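Local structure of ZYG-9 (Caenorhabditis elegans, 2OF3) at residues A[3-8]-A[79-84]. The protein organizes microtubules and spindle poles during mitosis and meiosis in one-cell embryos, acting as a TOG-domain protein of the XMAP215 family. Numbering follows the deposited sequence.
Sequences LLLSDN and RSLLSN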
ATOM      1  N   LEU A   3     -19.568 -22.691   4.206  1.00 51.38           N
ATOM      2  CA  LEU A   3     -18.533 -21.686   4.427  1.00 45.29           C
ATOM      3  C   LEU A   3     -19.195 -20.326   4.621  1.00 41.60           C
ATOM      4  O   LEU A   3     -20.131 -19.948   3.890  1.00 41.05           O
ATOM      5  CB  LEU A   3     -17.590 -21.646   3.211  1.00 44.79           C
ATOM      6  CG  LEU A   3     -16.889 -22.927   2.740  1.00 44.79           C
ATOM      7  CD1 LEU A   3     -16.102 -22.702   1.462  1.00 43.35           C
ATOM      8  CD2 LEU A   3     -15.981 -23.521   3.828  1.00 44.53           C
ATOM      9  N   LEU A   4     -18.716 -19.589   5.610  1.00 37.15           N
ATOM     10  CA  LEU A   4     -19.084 -18.210   5.779  1.00 34.34           C
ATOM     11  C   LEU A   4     -18.766 -17.326   4.528  1.00 31.98           C
ATOM     12  O   LEU A   4     -19.458 -16.334   4.240  1.00 30.73           O
ATOM     13  CB  LEU A   4     -18.346 -17.713   6.986  1.00 34.54           C
ATOM     14  CG  LEU A   4     -18.712 -16.332   7.481  1.00 36.69           C
ATOM     15  CD1 LEU A   4     -20.174 -16.336   7.977  1.00 37.64           C
ATOM     16  CD2 LEU A   4     -17.738 -15.992   8.578  1.00 35.44           C
ATOM     17  N   LEU A   5     -17.723 -17.715   3.787  1.00 29.47           N
ATOM     18  CA  LEU A   5     -17.189 -16.947   2.670  1.00 26.52           C
ATOM     19  C   LEU A   5     -16.780 -17.944   1.644  1.00 25.16           C
ATOM     20  O   LEU A   5     -16.197 -18.953   1.995  1.00 24.98           O
ATOM     21  CB  LEU A   5     -16.003 -16.094   3.127  1.00 26.36           C
ATOM     22  CG  LEU A   5     -15.418 -15.152   2.072  1.00 24.06           C
ATOM     23  CD1 LEU A   5     -16.486 -14.072   1.633  1.00 22.19           C
ATOM     24  CD2 LEU A   5     -14.146 -14.524   2.687  1.00 21.76           C
ATOM     25  N   SER A   6     -17.146 -17.720   0.382  1.00 23.43           N
ATOM     26  CA  SER A   6     -16.906 -18.661  -0.698  1.00 23.56           C
ATOM     27  C   SER A   6     -15.432 -19.047  -0.956  1.00 24.49           C
ATOM     28  O   SER A   6     -14.495 -18.329  -0.605  1.00 23.41           O
ATOM     29  CB  SER A   6     -17.474 -18.091  -2.010  1.00 22.72           C
ATOM     30  OG  SER A   6     -16.676 -16.976  -2.421  1.00 19.17           O
ATOM     31  N   ASP A   7     -15.246 -20.174  -1.626  1.00 26.43           N
ATOM     32  CA  ASP A   7     -13.950 -20.579  -2.104  1.00 28.85           C
ATOM     33  C   ASP A   7     -14.276 -20.983  -3.540  1.00 28.37           C
ATOM     34  O   ASP A   7     -14.725 -22.107  -3.787  1.00 31.44           O
ATOM     35  CB  ASP A   7     -13.466 -21.756  -1.239  1.00 29.74           C
ATOM     36  CG  ASP A   7     -12.347 -22.580  -1.890  1.00 36.36           C
ATOM     37  OD1 ASP A   7     -11.690 -22.088  -2.851  1.00 40.14           O
ATOM     38  OD2 ASP A   7     -12.118 -23.737  -1.427  1.00 40.99           O
ATOM     39  N   ASN A   8     -14.115 -20.072  -4.485  1.00 25.70           N
ATOM     40  CA  ASN A   8     -14.364 -20.343  -5.897  1.00 23.79           C
ATOM     41  C   ASN A   8     -13.366 -19.512  -6.704  1.00 23.60           C
ATOM     42  O   ASN A   8     -12.476 -18.846  -6.151  1.00 22.51           O
ATOM     43  CB  ASN A   8     -15.858 -20.014  -6.265  1.00 23.21           C
ATOM     44  CG  ASN A   8     -16.237 -18.556  -5.964  1.00 20.80           C
ATOM     45  OD1 ASN A   8     -15.387 -17.671  -6.034  1.00 21.93           O
ATOM     46  ND2 ASN A   8     -17.500 -18.305  -5.595  1.00 21.37           N
ATOM     47  N   ARG A  79      -8.512 -20.562   1.958  1.00 22.66           N
ATOM     48  CA  ARG A  79      -8.864 -20.405   0.522  1.00 24.10           C
ATOM     49  C   ARG A  79     -10.031 -19.462   0.306  1.00 23.59           C
ATOM     50  O   ARG A  79     -10.130 -18.877  -0.788  1.00 23.38           O
ATOM     51  CB  ARG A  79      -9.189 -21.731  -0.144  1.00 23.37           C
ATOM     52  CG  ARG A  79      -7.957 -22.613  -0.370  1.00 26.54           C
ATOM     53  CD  ARG A  79      -8.390 -24.025  -0.785  1.00 31.90           C
ATOM     54  NE  ARG A  79      -7.331 -24.955  -0.363  1.00 44.03           N
ATOM     55  CZ  ARG A  79      -6.190 -25.192  -1.027  1.00 45.14           C
ATOM     56  NH1 ARG A  79      -5.960 -24.599  -2.202  1.00 47.23           N
ATOM     57  NH2 ARG A  79      -5.282 -26.031  -0.510  1.00 43.16           N
ATOM     58  N   SER A  80     -10.881 -19.298   1.327  1.00 23.22           N
ATOM     59  CA  SER A  80     -11.956 -18.282   1.306  1.00 22.80           C
ATOM     60  C   SER A  80     -11.430 -16.879   1.278  1.00 22.10           C
ATOM     61  O   SER A  80     -11.918 -16.062   0.500  1.00 21.45           O
ATOM     62  CB  SER A  80     -12.890 -18.472   2.496  1.00 22.70           C
ATOM     63  OG  SER A  80     -13.522 -19.759   2.306  1.00 24.36           O
ATOM     64  N   LEU A  81     -10.448 -16.584   2.126  1.00 21.98           N
ATOM     65  CA  LEU A  81      -9.778 -15.294   2.125  1.00 22.00           C
ATOM     66  C   LEU A  81      -9.052 -15.038   0.808  1.00 23.22           C
ATOM     67  O   LEU A  81      -9.145 -13.918   0.310  1.00 22.80           O
ATOM     68  CB  LEU A  81      -8.794 -15.159   3.314  1.00 21.91           C
ATOM     69  CG  LEU A  81      -9.410 -15.333   4.719  1.00 21.73           C
ATOM     70  CD1 LEU A  81      -8.280 -15.194   5.737  1.00 21.33           C
ATOM     71  CD2 LEU A  81     -10.465 -14.260   5.032  1.00 18.84           C
ATOM     72  N   LEU A  82      -8.321 -16.037   0.267  1.00 22.67           N
ATOM     73  CA  LEU A  82      -7.659 -15.910  -1.033  1.00 22.97           C
ATOM     74  C   LEU A  82      -8.633 -15.672  -2.207  1.00 22.02           C
ATOM     75  O   LEU A  82      -8.390 -14.768  -3.047  1.00 20.32           O
ATOM     76  CB  LEU A  82      -6.850 -17.174  -1.371  1.00 22.65           C
ATOM     77  CG  LEU A  82      -5.487 -17.152  -0.738  1.00 27.41           C
ATOM     78  CD1 LEU A  82      -4.976 -18.567  -0.880  1.00 30.33           C
ATOM     79  CD2 LEU A  82      -4.503 -16.089  -1.427  1.00 23.28           C
ATOM     80  N   SER A  83      -9.707 -16.478  -2.265  1.00 20.72           N
ATOM     81  CA  SER A  83     -10.692 -16.404  -3.355  1.00 21.39           C
ATOM     82  C   SER A  83     -11.314 -15.015  -3.423  1.00 20.46           C
ATOM     83  O   SER A  83     -11.683 -14.558  -4.499  1.00 20.43           O
ATOM     84  CB  SER A  83     -11.840 -17.383  -3.114  1.00 21.32           C
ATOM     85  OG  SER A  83     -11.409 -18.718  -3.299  1.00 25.42           O
ATOM     86  N   ASN A  84     -11.420 -14.366  -2.271  1.00 18.89           N
ATOM     87  CA  ASN A  84     -12.118 -13.084  -2.118  1.00 19.32           C
ATOM     88  C   ASN A  84     -11.214 -11.941  -1.707  1.00 18.11           C
ATOM     89  O   ASN A  84     -11.698 -10.905  -1.273  1.00 18.48           O
ATOM     90  CB  ASN A  84     -13.317 -13.259  -1.139  1.00 19.25           C
ATOM     91  CG  ASN A  84     -14.325 -14.174  -1.697  1.00 17.86           C
ATOM     92  OD1 ASN A  84     -15.043 -13.828  -2.660  1.00 19.80           O
ATOM     93  ND2 ASN A  84     -14.344 -15.396  -1.202  1.00 14.51           N
TER
HETATM   94  O   HOH W   1     -11.808 -16.224  -6.564  1.00 17.03           O
HETATM   95  O   HOH W   2     -14.960 -14.974  -5.154  1.00 20.05           O
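L5 and N84 meet tip to tip where the loop segment 3-8 lies against helix 78-83, a worked example of how buried polar side chains at a helix C-terminus can anchor a passing loop. Followed outward, L5 begins with CB, 4.0 Å from CB of S80. CG, anti to the backbone N (chi1 -175°), comes 3.5 Å from ND2 of N84. CD1 carries on over the carboxamide of N84, while CD2 turns to the backbone of S80, 3.5 Å from its O, and reaches the end of L81.

The amide of N84 bridges loop and helix. ND2 donates to OG of S6 at 3.1 Å, with that oxygen nearly in the amide plane, and to the S80 carbonyl O, which it approaches along an in-plane lone pair; these two bonds fix the carboxamide's rotation. A water in range of OD1 of both N84 and N8 may not serve both at once. An alanine here would probably leave OG of S6 and the S80 carbonyl without this donor and open a gap beside CG and CD1 of L5.

S80 grips the loop: its OG donates to the L5 carbonyl O at 2.8 Å, from above the carbonyl plane, and also bonds S77, while its CA-H points at O of S6. OG of S83 lies 3.0 Å from O of N8, but its one proton may go to the R79 carbonyl instead. A second water joins N8 O and S83 O.

OE1 of Q46 accepts from the S6 hydroxyl and from ND2 of N8. In this all-helical TOG domain, L5 and L81 both pack on L73 of helix 60-76 and L88 of helix 85-95, tying the loop before helix 10-19 into the packing of helices 60-76, 78-83 and 85-95.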